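Local coordinates for protein probable oxidoreductase (Pseudomonas aeruginosa, PDB 4B7C) that probably acts as an NADP-dependent oxidoreductase of the medium-chain dehydrogenase/reductase family, its substrate not being established here, at residues G89-L100 against P110-P118; V43-D51 against N328-V336. One frame throughout, in Å; residues are numbered along the deposited sequence.

Interaction 1 of 2, residues G89-L100 against P110-P118; sequences GFQAGDYVNGAL and PKGFYKVDP
N97 and Y114 pair in antiparallel, hydrogen-bonded register: N97 N reaches Y114 O at 2.8 Å, nearly straight at 174°, and Y114 N returns to N97 O. V116 N gives a further backbone bond to Y95 O, and water 1 joins Y95 N to V116 O. Two rings receive CH-pi contacts. CB of N97 lies 3.9 Å from the centroid of the Y114 ring, and the N97 amide stacks over that ring, the planes 13° apart; Y114 CG, turned between its backbone N and carbonyl carbon (chi1 60°), brings the ring alongside. The F113 ring takes CA of G98 over its centre and, from its own segment, CA of P110 on the opposite face, toward the rim. These short strands, 95-97 and 114-116, belong to the GroES-like N-terminal domain, where 95-97 also pairs with strand 77-85. Further apolar packing joins L100 CD2 to F113 CE2 at 3.5 Å and Y95 CD1 to P118 CG at 3.5 Å, while F90 and P110 slide past each other in opposite directions, CE2 against CG. K115 crosses the F90 ring, its CG 4.0 Å from F90 CE1, and, extended past CG, brings NZ to 2.9 Å from D94 OD2 in a salt bridge; Q91 N grips the same oxygen from the other face of the carboxylate.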
ATOM      1  N   GLY B  89      10.867  14.194  36.157  1.00 34.11           N
ATOM      2  CA  GLY B  89      11.614  14.117  34.898  1.00 33.40           C
ATOM      3  C   GLY B  89      12.171  15.430  34.376  1.00 31.78           C
ATOM      4  O   GLY B  89      12.958  15.452  33.428  1.00 33.48           O
ATOM      5  N   PHE B  90      11.760  16.532  34.987  1.00 31.21           N
ATOM      6  CA  PHE B  90      12.093  17.863  34.482  1.00 31.52           C
ATOM      7  C   PHE B  90      12.448  18.820  35.611  1.00 29.92           C
ATOM      8  O   PHE B  90      11.879  18.771  36.695  1.00 29.12           O
ATOM      9  CB  PHE B  90      10.927  18.447  33.657  1.00 30.46           C
ATOM     10  CG  PHE B  90      10.550  17.600  32.483  1.00 30.04           C
ATOM     11  CD1 PHE B  90      11.165  17.770  31.259  1.00 29.67           C
ATOM     12  CD2 PHE B  90       9.595  16.611  32.625  1.00 29.99           C
ATOM     13  CE1 PHE B  90      10.860  16.954  30.185  1.00 29.76           C
ATOM     14  CE2 PHE B  90       9.270  15.798  31.561  1.00 29.47           C
ATOM     15  CZ  PHE B  90       9.898  15.971  30.339  1.00 30.16           C
ATOM     16  N   GLN B  91      13.347  19.745  35.312  1.00 32.92           N
ATOM     17  CA  GLN B  91      13.714  20.789  36.279  1.00 36.74           C
ATOM     18  C   GLN B  91      13.619  22.170  35.627  1.00 35.09           C
ATOM     19  O   GLN B  91      13.764  22.330  34.400  1.00 33.69           O
ATOM     20  CB  GLN B  91      15.083  20.522  36.978  1.00 41.60           C
ATOM     21  CG  GLN B  91      16.295  20.637  36.088  1.00 46.81           C
ATOM     22  CD  GLN B  91      17.629  20.475  36.818  1.00 51.85           C
ATOM     23  OE1 GLN B  91      17.819  19.546  37.596  1.00 54.25           O
ATOM     24  NE2 GLN B  91      18.573  21.370  36.531  1.00 55.55           N
ATOM     25  N   ALA B  92      13.393  23.170  36.468  1.00 35.42           N
ATOM     26  CA  ALA B  92      13.451  24.561  36.068  1.00 36.11           C
ATOM     27  C   ALA B  92      14.771  24.833  35.328  1.00 35.82           C
ATOM     28  O   ALA B  92      15.849  24.422  35.767  1.00 36.58           O
ATOM     29  CB  ALA B  92      13.313  25.452  37.296  1.00 35.82           C
ATOM     30  N   GLY B  93      14.679  25.508  34.184  1.00 36.03           N
ATOM     31  CA  GLY B  93      15.861  25.805  33.360  1.00 35.68           C
ATOM     32  C   GLY B  93      16.059  24.853  32.195  1.00 35.16           C
ATOM     33  O   GLY B  93      16.767  25.185  31.235  1.00 37.49           O
ATOM     34  N   ASP B  94      15.437  23.676  32.272  1.00 35.80           N
ATOM     35  CA  ASP B  94      15.421  22.741  31.139  1.00 35.09           C
ATOM     36  C   ASP B  94      14.717  23.385  29.955  1.00 33.53           C
ATOM     37  O   ASP B  94      13.714  24.080  30.120  1.00 33.41           O
ATOM     38  CB  ASP B  94      14.681  21.435  31.464  1.00 35.71           C
ATOM     39  CG  ASP B  94      15.457  20.520  32.401  1.00 36.46           C
ATOM     40  OD1 ASP B  94      16.658  20.766  32.635  1.00 35.20           O
ATOM     41  OD2 ASP B  94      14.845  19.551  32.905  1.00 33.96           O
ATOM     42  N   TYR B  95      15.240  23.126  28.762  1.00 32.92           N
ATOM     43  CA  TYR B  95      14.519  23.402  27.535  1.00 34.11           C
ATOM     44  C   TYR B  95      13.911  22.101  27.037  1.00 32.12           C
ATOM     45  O   TYR B  95      14.563  21.058  27.021  1.00 31.56           O
ATOM     46  CB  TYR B  95      15.413  24.013  26.459  1.00 35.70           C
ATOM     47  CG  TYR B  95      15.751  25.449  26.748  1.00 38.11           C
ATOM     48  CD1 TYR B  95      16.783  25.774  27.633  1.00 40.49           C
ATOM     49  CD2 TYR B  95      15.028  26.491  26.173  1.00 38.19           C
ATOM     50  CE1 TYR B  95      17.103  27.094  27.922  1.00 40.00           C
ATOM     51  CE2 TYR B  95      15.337  27.810  26.455  1.00 38.17           C
ATOM     52  CZ  TYR B  95      16.375  28.104  27.332  1.00 39.18           C
ATOM     53  OH  TYR B  95      16.689  29.414  27.612  1.00 42.61           O
ATOM     54  N   VAL B  96      12.653  22.187  26.618  1.00 30.20           N
ATOM     55  CA  VAL B  96      11.903  21.019  26.197  1.00 29.07           C
ATOM     56  C   VAL B  96      11.241  21.199  24.831  1.00 29.94           C
ATOM     57  O   VAL B  96      10.921  22.318  24.419  1.00 31.77           O
ATOM     58  CB  VAL B  96      10.808  20.628  27.227  1.00 27.53           C
ATOM     59  CG1 VAL B  96      11.421  20.199  28.535  1.00 27.73           C
ATOM     60  CG2 VAL B  96       9.804  21.768  27.460  1.00 26.93           C
ATOM     61  N   ASN B  97      11.059  20.071  24.148  1.00 29.80           N
ATOM     62  CA  ASN B  97      10.245  19.955  22.937  1.00 30.40           C
ATOM     63  C   ASN B  97       8.984  19.203  23.307  1.00 30.78           C
ATOM     64  O   ASN B  97       9.029  18.200  24.008  1.00 31.22           O
ATOM     65  CB  ASN B  97      10.998  19.193  21.840  1.00 31.54           C
ATOM     66  CG  ASN B  97      10.158  18.951  20.587  1.00 31.94           C
ATOM     67  OD1 ASN B  97       9.127  18.275  20.633  1.00 34.62           O
ATOM     68  ND2 ASN B  97      10.621  19.469  19.458  1.00 31.95           N
ATOM     69  N   GLY B  98       7.845  19.693  22.859  1.00 29.62           N
ATOM     70  CA  GLY B  98       6.561  19.041  23.163  1.00 27.24           C
ATOM     71  C   GLY B  98       5.390  19.758  22.534  1.00 26.94           C
ATOM     72  O   GLY B  98       5.566  20.749  21.814  1.00 25.43           O
ATOM     73  N   ALA B  99       4.191  19.238  22.783  1.00 27.14           N
ATOM     74  CA  ALA B  99       2.962  19.851  22.295  1.00 27.51           C
ATOM     75  C   ALA B  99       2.647  21.015  23.212  1.00 26.71           C
ATOM     76  O   ALA B  99       1.890  20.879  24.167  1.00 28.35           O
ATOM     77  CB  ALA B  99       1.804  18.831  22.276  1.00 26.61           C
ATOM     78  N   LEU B 100       3.243  22.162  22.924  1.00 27.44           N
ATOM     79  CA  LEU B 100       3.148  23.336  23.812  1.00 26.29           C
ATOM     80  C   LEU B 100       1.906  24.193  23.569  1.00 28.06           C
ATOM     81  O   LEU B 100       1.520  25.000  24.415  1.00 26.12           O
ATOM     82  CB  LEU B 100       4.400  24.212  23.666  1.00 26.12           C
ATOM     83  CG  LEU B 100       5.727  23.539  24.062  1.00 27.14           C
ATOM     84  CD1 LEU B 100       6.909  24.502  23.928  1.00 26.60           C
ATOM     85  CD2 LEU B 100       5.657  22.948  25.468  1.00 24.94           C
ATOM     86  N   PRO B 110       3.714  16.701  31.011  1.00 32.34           N
ATOM     87  CA  PRO B 110       4.658  16.730  29.883  1.00 33.07           C
ATOM     88  C   PRO B 110       4.677  15.431  29.093  1.00 33.33           C
ATOM     89  O   PRO B 110       5.740  14.868  28.808  1.00 32.87           O
ATOM     90  CB  PRO B 110       6.002  16.975  30.564  1.00 31.58           C
ATOM     91  CG  PRO B 110       5.856  16.280  31.860  1.00 32.51           C
ATOM     92  CD  PRO B 110       4.412  16.447  32.279  1.00 32.84           C
ATOM     93  N   LYS B 111       3.496  15.005  28.667  1.00 37.34           N
ATOM     94  CA  LYS B 111       3.351  13.759  27.934  1.00 38.05           C
ATOM     95  C   LYS B 111       3.977  13.863  26.539  1.00 36.11           C
ATOM     96  O   LYS B 111       3.593  14.704  25.729  1.00 33.90           O
ATOM     97  CB  LYS B 111       1.879  13.380  27.825  1.00 43.30           C
ATOM     98  CG  LYS B 111       1.656  11.991  27.262  1.00 48.96           C
ATOM     99  CD  LYS B 111       0.209  11.582  27.304  1.00 52.97           C
ATOM    100  CE  LYS B 111      -0.063  10.455  26.290  1.00 54.02           C
ATOM    101  NZ  LYS B 111       0.430   9.140  26.792  1.00 55.10           N
ATOM    102  N   GLY B 112       4.944  12.989  26.267  1.00 33.94           N
ATOM    103  CA  GLY B 112       5.650  12.972  24.979  1.00 33.23           C
ATOM    104  C   GLY B 112       6.717  14.062  24.860  1.00 33.66           C
ATOM    105  O   GLY B 112       7.331  14.222  23.808  1.00 33.20           O
ATOM    106  N   PHE B 113       6.946  14.797  25.945  1.00 31.54           N
ATOM    107  CA  PHE B 113       7.954  15.861  25.959  1.00 31.75           C
ATOM    108  C   PHE B 113       9.347  15.260  26.087  1.00 32.54           C
ATOM    109  O   PHE B 113       9.524  14.236  26.734  1.00 35.27           O
ATOM    110  CB  PHE B 113       7.754  16.817  27.136  1.00 31.79           C
ATOM    111  CG  PHE B 113       6.614  17.788  26.979  1.00 31.32           C
ATOM    112  CD1 PHE B 113       5.414  17.406  26.399  1.00 30.78           C
ATOM    113  CD2 PHE B 113       6.733  19.087  27.461  1.00 31.58           C
ATOM    114  CE1 PHE B 113       4.362  18.299  26.292  1.00 30.61           C
ATOM    115  CE2 PHE B 113       5.681  19.991  27.351  1.00 31.24           C
ATOM    116  CZ  PHE B 113       4.494  19.593  26.766  1.00 30.42           C
ATOM    117  N   TYR B 114      10.330  15.891  25.459  1.00 31.79           N
ATOM    118  CA  TYR B 114      11.732  15.538  25.684  1.00 33.10           C
ATOM    119  C   TYR B 114      12.612  16.778  25.807  1.00 34.09           C
ATOM    120  O   TYR B 114      12.321  17.840  25.254  1.00 31.60           O
ATOM    121  CB  TYR B 114      12.263  14.582  24.614  1.00 34.07           C
ATOM    122  CG  TYR B 114      12.217  15.077  23.192  1.00 34.73           C
ATOM    123  CD1 TYR B 114      11.087  14.893  22.393  1.00 34.97           C
ATOM    124  CD2 TYR B 114      13.318  15.702  22.629  1.00 35.23           C
ATOM    125  CE1 TYR B 114      11.082  15.344  21.077  1.00 34.72           C
ATOM    126  CE2 TYR B 114      13.318  16.149  21.320  1.00 35.48           C
ATOM    127  CZ  TYR B 114      12.190  15.972  20.550  1.00 35.18           C
ATOM    128  OH  TYR B 114      12.197  16.444  19.245  1.00 37.50           O
ATOM    129  N   LYS B 115      13.673  16.640  26.584  1.00 33.44           N
ATOM    130  CA  LYS B 115      14.621  17.729  26.795  1.00 33.74           C
ATOM    131  C   LYS B 115      15.490  17.937  25.572  1.00 32.12           C
ATOM    132  O   LYS B 115      15.845  16.979  24.926  1.00 34.08           O
ATOM    133  CB  LYS B 115      15.522  17.446  28.001  1.00 36.89           C
ATOM    134  CG  LYS B 115      14.762  17.256  29.308  1.00 38.81           C
ATOM    135  CD  LYS B 115      15.692  17.227  30.513  1.00 39.97           C
ATOM    136  CE  LYS B 115      15.024  16.534  31.705  1.00 39.69           C
ATOM    137  NZ  LYS B 115      15.623  16.744  33.049  1.00 42.42           N
ATOM    138  N   VAL B 116      15.816  19.189  25.274  1.00 32.14           N
ATOM    139  CA  VAL B 116      16.746  19.549  24.172  1.00 33.20           C
ATOM    140  C   VAL B 116      17.880  20.445  24.690  1.00 33.96           C
ATOM    141  O   VAL B 116      17.691  21.176  25.665  1.00 35.09           O
ATOM    142  CB  VAL B 116      16.030  20.242  22.978  1.00 31.77           C
ATOM    143  CG1 VAL B 116      15.056  19.271  22.290  1.00 30.19           C
ATOM    144  CG2 VAL B 116      15.293  21.493  23.418  1.00 28.45           C
ATOM    145  N   ASP B 117      19.055  20.342  24.061  1.00 36.20           N
ATOM    146  CA  ASP B 117      20.277  21.046  24.505  1.00 36.91           C
ATOM    147  C   ASP B 117      20.559  22.269  23.624  1.00 34.40           C
ATOM    148  O   ASP B 117      21.056  22.121  22.517  1.00 33.80           O
ATOM    149  CB  ASP B 117      21.475  20.075  24.471  1.00 39.07           C
ATOM    150  CG  ASP B 117      22.756  20.661  25.103  1.00 41.23           C
ATOM    151  OD1 ASP B 117      22.804  21.863  25.433  1.00 39.44           O
ATOM    152  OD2 ASP B 117      23.724  19.891  25.265  1.00 44.71           O
ATOM    153  N   PRO B 118      20.256  23.472  24.121  1.00 36.71           N
ATOM    154  CA  PRO B 118      20.458  24.686  23.337  1.00 38.56           C
ATOM    155  C   PRO B 118      21.916  25.055  23.051  1.00 39.18           C
ATOM    156  O   PRO B 118      22.163  25.908  22.223  1.00 38.78           O
ATOM    157  CB  PRO B 118      19.785  25.781  24.167  1.00 37.61           C
ATOM    158  CG  PRO B 118      19.461  25.184  25.476  1.00 37.96           C
ATOM    159  CD  PRO B 118      19.849  23.751  25.511  1.00 38.24           C
TER
HETATM  160  O   HOH W   1      17.664  21.607  28.250  1.00 31.77           O
HETATM  161  O   HOH W   2       7.891  15.999  21.684  1.00 31.62           O

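Interaction 2 of 2, residues V43-D51 against N328-V336; sequences VKNEYLSLD and NFGKLVLKV
L50 reaches L334 and L332 with separate branches: its CD1 lies 3.6 Å from L334 CB, its CD2 3.9 Å from L332 CD2. L48 CG meets V336 CG2 at 3.8 Å on the same side of the sheet as L334, a side partly covered by helix 316-321. On the other side Y47 slants across V333 and K335; its CD1 touches V333 CG1, and its CE1 approaches K335 CG at 3.6 Å. Between these two layers the backbones run antiparallel, L48 and L334 exchanging both bonds, with V336 N to E46 O and L50 N to L332 O on either side. The last strand of the chain, 331-335, joins strand 41-49 of the GroES-like domain, which carries a classic beta bulge on its other edge, E46 and Y47 both facing V79 of strand 77-85. At the polar edge K331, its chain bent at chi2 (76°) and again at chi4, carries NZ to 2.7 Å from S49 OG and 2.8 Å from D51 OD1, the latter a salt bridge in which NZ meets OD1 from above the carboxylate plane. The same NZ bonds L332 O, which L50 N approaches from the opposite face. With K331 buried, these three bonds probably stabilise its ammonium charge and hold the lysine's end in place where the chain leaves the strand.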
ATOM      1  N   VAL B  43       5.824  25.844  31.296  1.00 29.29           N
ATOM      2  CA  VAL B  43       6.812  26.142  30.262  1.00 28.37           C
ATOM      3  C   VAL B  43       6.536  27.497  29.614  1.00 31.44           C
ATOM      4  O   VAL B  43       5.391  27.811  29.260  1.00 29.14           O
ATOM      5  CB  VAL B  43       6.830  25.087  29.144  1.00 28.38           C
ATOM      6  CG1 VAL B  43       7.735  25.531  28.006  1.00 27.69           C
ATOM      7  CG2 VAL B  43       7.271  23.722  29.667  1.00 27.20           C
ATOM      8  N   LYS B  44       7.587  28.313  29.482  1.00 30.98           N
ATOM      9  CA  LYS B  44       7.512  29.534  28.683  1.00 32.86           C
ATOM     10  C   LYS B  44       7.777  29.156  27.238  1.00 33.29           C
ATOM     11  O   LYS B  44       8.874  28.727  26.898  1.00 31.50           O
ATOM     12  CB  LYS B  44       8.525  30.589  29.140  1.00 36.05           C
ATOM     13  CG  LYS B  44       8.569  31.828  28.243  1.00 38.79           C
ATOM     14  CD  LYS B  44       7.286  32.652  28.316  1.00 42.78           C
ATOM     15  CE  LYS B  44       7.112  33.625  27.140  1.00 45.43           C
ATOM     16  NZ  LYS B  44       6.375  33.045  25.967  1.00 41.38           N
ATOM     17  N   ASN B  45       6.756  29.281  26.396  1.00 31.61           N
ATOM     18  CA  ASN B  45       6.895  28.904  24.994  1.00 31.39           C
ATOM     19  C   ASN B  45       7.770  29.916  24.255  1.00 31.43           C
ATOM     20  O   ASN B  45       7.560  31.120  24.362  1.00 33.95           O
ATOM     21  CB  ASN B  45       5.525  28.776  24.319  1.00 30.95           C
ATOM     22  CG  ASN B  45       4.667  27.671  24.922  1.00 31.91           C
ATOM     23  OD1 ASN B  45       5.139  26.856  25.730  1.00 30.97           O
ATOM     24  ND2 ASN B  45       3.396  27.619  24.508  1.00 30.34           N
ATOM     25  N   GLU B  46       8.745  29.418  23.504  1.00 32.03           N
ATOM     26  CA  GLU B  46       9.694  30.289  22.806  1.00 35.66           C
ATOM     27  C   GLU B  46       9.538  30.252  21.291  1.00 33.79           C
ATOM     28  O   GLU B  46       9.528  31.298  20.635  1.00 35.25           O
ATOM     29  CB  GLU B  46      11.134  29.927  23.186  1.00 37.97           C
ATOM     30  CG  GLU B  46      11.497  30.288  24.634  1.00 43.93           C
ATOM     31  CD  GLU B  46      12.894  30.861  24.862  1.00 46.23           C
ATOM     32  OE1 GLU B  46      13.747  30.843  23.919  1.00 47.29           O
ATOM     33  OE2 GLU B  46      13.107  31.355  26.019  1.00 54.72           O
ATOM     34  N   TYR B  47       9.445  29.044  20.751  1.00 32.67           N
ATOM     35  CA  TYR B  47       9.241  28.836  19.331  1.00 31.88           C
ATOM     36  C   TYR B  47       8.183  27.757  19.102  1.00 32.24           C
ATOM     37  O   TYR B  47       8.181  26.724  19.767  1.00 30.49           O
ATOM     38  CB  TYR B  47      10.523  28.411  18.649  1.00 33.75           C
ATOM     39  CG  TYR B  47      11.609  29.450  18.688  1.00 35.43           C
ATOM     40  CD1 TYR B  47      11.714  30.407  17.683  1.00 35.67           C
ATOM     41  CD2 TYR B  47      12.532  29.468  19.721  1.00 35.99           C
ATOM     42  CE1 TYR B  47      12.712  31.361  17.702  1.00 39.53           C
ATOM     43  CE2 TYR B  47      13.540  30.409  19.753  1.00 37.66           C
ATOM     44  CZ  TYR B  47      13.627  31.357  18.748  1.00 40.57           C
ATOM     45  OH  TYR B  47      14.612  32.295  18.764  1.00 40.86           O
ATOM     46  N   LEU B  48       7.312  28.005  18.128  1.00 31.60           N
ATOM     47  CA  LEU B  48       6.257  27.061  17.746  1.00 31.50           C
ATOM     48  C   LEU B  48       6.420  26.589  16.324  1.00 30.53           C
ATOM     49  O   LEU B  48       6.837  27.342  15.442  1.00 32.93           O
ATOM     50  CB  LEU B  48       4.883  27.682  17.898  1.00 31.43           C
ATOM     51  CG  LEU B  48       4.536  28.178  19.297  1.00 31.56           C
ATOM     52  CD1 LEU B  48       3.167  28.832  19.256  1.00 30.73           C
ATOM     53  CD2 LEU B  48       4.608  27.083  20.368  1.00 29.53           C
ATOM     54  N   SER B  49       6.153  25.303  16.128  1.00 32.33           N
ATOM     55  CA  SER B  49       6.231  24.690  14.818  1.00 32.72           C
ATOM     56  C   SER B  49       4.913  24.903  14.075  1.00 33.71           C
ATOM     57  O   SER B  49       3.849  24.523  14.549  1.00 30.73           O
ATOM     58  CB  SER B  49       6.515  23.201  14.916  1.00 32.45           C
ATOM     59  OG  SER B  49       6.452  22.611  13.625  1.00 35.95           O
ATOM     60  N   LEU B  50       4.996  25.543  12.918  1.00 36.16           N
ATOM     61  CA  LEU B  50       3.847  25.641  12.034  1.00 37.96           C
ATOM     62  C   LEU B  50       3.993  24.559  10.963  1.00 37.40           C
ATOM     63  O   LEU B  50       4.963  24.571  10.192  1.00 34.92           O
ATOM     64  CB  LEU B  50       3.725  27.046  11.440  1.00 40.33           C
ATOM     65  CG  LEU B  50       3.006  28.102  12.297  1.00 42.13           C
ATOM     66  CD1 LEU B  50       3.470  28.122  13.743  1.00 43.45           C
ATOM     67  CD2 LEU B  50       3.206  29.476  11.678  1.00 44.30           C
ATOM     68  N   ASP B  51       3.011  23.646  10.944  1.00 37.82           N
ATOM     69  CA  ASP B  51       3.032  22.417  10.131  1.00 40.48           C
ATOM     70  C   ASP B  51       1.738  22.212   9.351  1.00 37.95           C
ATOM     71  O   ASP B  51       0.652  22.417   9.895  1.00 35.41           O
ATOM     72  CB  ASP B  51       3.138  21.133  10.991  1.00 45.36           C
ATOM     73  CG  ASP B  51       4.339  21.136  11.950  1.00 51.21           C
ATOM     74  OD1 ASP B  51       5.469  21.359  11.466  1.00 53.28           O
ATOM     75  OD2 ASP B  51       4.166  20.889  13.180  1.00 55.39           O
ATOM     76  N   ASN B 328       6.523  29.947   2.053  1.00 88.01           N
ATOM     77  CA  ASN B 328       7.546  29.775   3.106  1.00 86.83           C
ATOM     78  C   ASN B 328       8.794  29.130   2.508  1.00 88.81           C
ATOM     79  O   ASN B 328       8.692  28.251   1.658  1.00 92.74           O
ATOM     80  CB  ASN B 328       7.032  29.008   4.369  1.00 85.84           C
ATOM     81  CG  ASN B 328       6.626  27.560   4.064  1.00 85.28           C
ATOM     82  OD1 ASN B 328       7.319  26.591   4.430  1.00 82.68           O
ATOM     83  ND2 ASN B 328       5.498  27.407   3.379  1.00 81.42           N
ATOM     84  N   PHE B 329       9.965  29.636   2.878  1.00 86.19           N
ATOM     85  CA  PHE B 329      11.219  29.077   2.403  1.00 86.62           C
ATOM     86  C   PHE B 329      11.986  28.414   3.542  1.00 82.17           C
ATOM     87  O   PHE B 329      12.809  28.999   4.254  1.00 80.54           O
ATOM     88  CB  PHE B 329      12.018  30.049   1.521  1.00 92.88           C
ATOM     89  CG  PHE B 329      11.889  29.737   0.046  1.00 99.89           C
ATOM     90  CD1 PHE B 329      10.638  29.766  -0.555  1.00102.84           C
ATOM     91  CD2 PHE B 329      12.985  29.387  -0.733  1.00104.12           C
ATOM     92  CE1 PHE B 329      10.479  29.470  -1.894  1.00104.58           C
ATOM     93  CE2 PHE B 329      12.833  29.082  -2.078  1.00105.94           C
ATOM     94  CZ  PHE B 329      11.578  29.129  -2.661  1.00105.91           C
ATOM     95  N   GLY B 330      11.658  27.138   3.674  1.00 71.27           N
ATOM     96  CA  GLY B 330      12.158  26.300   4.728  1.00 67.26           C
ATOM     97  C   GLY B 330      11.142  26.120   5.833  1.00 61.48           C
ATOM     98  O   GLY B 330      10.050  26.695   5.785  1.00 60.20           O
ATOM     99  N   LYS B 331      11.527  25.343   6.840  1.00 50.13           N
ATOM    100  CA  LYS B 331      10.629  24.962   7.928  1.00 43.93           C
ATOM    101  C   LYS B 331      10.081  26.186   8.645  1.00 40.81           C
ATOM    102  O   LYS B 331      10.833  27.019   9.145  1.00 38.96           O
ATOM    103  CB  LYS B 331      11.355  24.041   8.911  1.00 41.39           C
ATOM    104  CG  LYS B 331      10.710  23.960  10.291  1.00 40.05           C
ATOM    105  CD  LYS B 331       9.485  23.099  10.267  1.00 42.39           C
ATOM    106  CE  LYS B 331       8.696  23.198  11.542  1.00 41.50           C
ATOM    107  NZ  LYS B 331       7.278  23.481  11.229  1.00 40.11           N
ATOM    108  N   LEU B 332       8.759  26.300   8.669  1.00 38.79           N
ATOM    109  CA  LEU B 332       8.114  27.487   9.216  1.00 39.13           C
ATOM    110  C   LEU B 332       8.058  27.420  10.735  1.00 36.80           C
ATOM    111  O   LEU B 332       7.456  26.512  11.323  1.00 32.17           O
ATOM    112  CB  LEU B 332       6.705  27.678   8.635  1.00 40.24           C
ATOM    113  CG  LEU B 332       6.038  29.021   8.918  1.00 40.90           C
ATOM    114  CD1 LEU B 332       6.901  30.208   8.526  1.00 43.09           C
ATOM    115  CD2 LEU B 332       4.732  29.056   8.131  1.00 41.37           C
ATOM    116  N   VAL B 333       8.643  28.440  11.354  1.00 35.03           N
ATOM    117  CA  VAL B 333       8.706  28.542  12.813  1.00 33.82           C
ATOM    118  C   VAL B 333       8.205  29.892  13.293  1.00 33.90           C
ATOM    119  O   VAL B 333       8.578  30.936  12.740  1.00 38.30           O
ATOM    120  CB  VAL B 333      10.144  28.350  13.322  1.00 33.03           C
ATOM    121  CG1 VAL B 333      10.220  28.659  14.817  1.00 32.69           C
ATOM    122  CG2 VAL B 333      10.596  26.925  13.035  1.00 31.03           C
ATOM    123  N   LEU B 334       7.340  29.863  14.297  1.00 32.81           N
ATOM    124  CA  LEU B 334       6.786  31.083  14.883  1.00 34.91           C
ATOM    125  C   LEU B 334       7.474  31.382  16.208  1.00 37.20           C
ATOM    126  O   LEU B 334       7.357  30.610  17.158  1.00 36.06           O
ATOM    127  CB  LEU B 334       5.271  30.962  15.093  1.00 34.67           C
ATOM    128  CG  LEU B 334       4.526  32.222  15.553  1.00 37.30           C
ATOM    129  CD1 LEU B 334       4.535  33.269  14.441  1.00 38.50           C
ATOM    130  CD2 LEU B 334       3.091  31.929  15.967  1.00 37.15           C
ATOM    131  N   LYS B 335       8.207  32.492  16.256  1.00 37.62           N
ATOM    132  CA  LYS B 335       8.831  32.941  17.498  1.00 39.18           C
ATOM    133  C   LYS B 335       7.774  33.614  18.341  1.00 39.54           C
ATOM    134  O   LYS B 335       7.138  34.565  17.898  1.00 41.05           O
ATOM    135  CB  LYS B 335       9.989  33.908  17.251  1.00 41.40           C
ATOM    136  CG  LYS B 335      10.774  34.245  18.515  1.00 41.45           C
ATOM    137  CD  LYS B 335      11.816  35.326  18.271  1.00 43.95           C
ATOM    138  CE  LYS B 335      12.866  35.360  19.372  1.00 46.84           C
ATOM    139  NZ  LYS B 335      12.289  35.671  20.710  1.00 48.87           N
ATOM    140  N   VAL B 336       7.574  33.097  19.546  1.00 38.21           N
ATOM    141  CA  VAL B 336       6.589  33.644  20.444  1.00 40.13           C
ATOM    142  C   VAL B 336       7.257  34.851  21.066  1.00 44.92           C
ATOM    143  O   VAL B 336       6.581  35.703  21.593  1.00 53.30           O
ATOM    144  CB  VAL B 336       6.149  32.655  21.557  1.00 38.83           C
ATOM    145  CG1 VAL B 336       5.142  33.290  22.503  1.00 40.57           C
ATOM    146  CG2 VAL B 336       5.596  31.362  20.983  1.00 38.33           C
TER
HETATM  147  O   HOH W   3       6.823  24.261   8.027  1.00 40.37           O

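How the interactions relate
After strands 7-13 and 26-32 the chain lays down 43-51, then makes strand 77-85 and enters interaction 1, where 89-100 is met by 110-118 after only nine intervening residues. It next runs through the six-stranded parallel Rossmann sheet and its helices before 328-336 comes back to 43-51, so interaction 2 closes a loop of 276 residues and interaction 1 is nested inside it. Both contacts lie on one curled mixed sheet, their centres about 16 Å apart. They also touch: N45 ND2 probably bonds L100 O, and V96 packs on V43. A short-range closure around strand 105-108, which itself pairs with 41-49, and the return of the C terminus are thereby joined through strands 41-49 and 77-85.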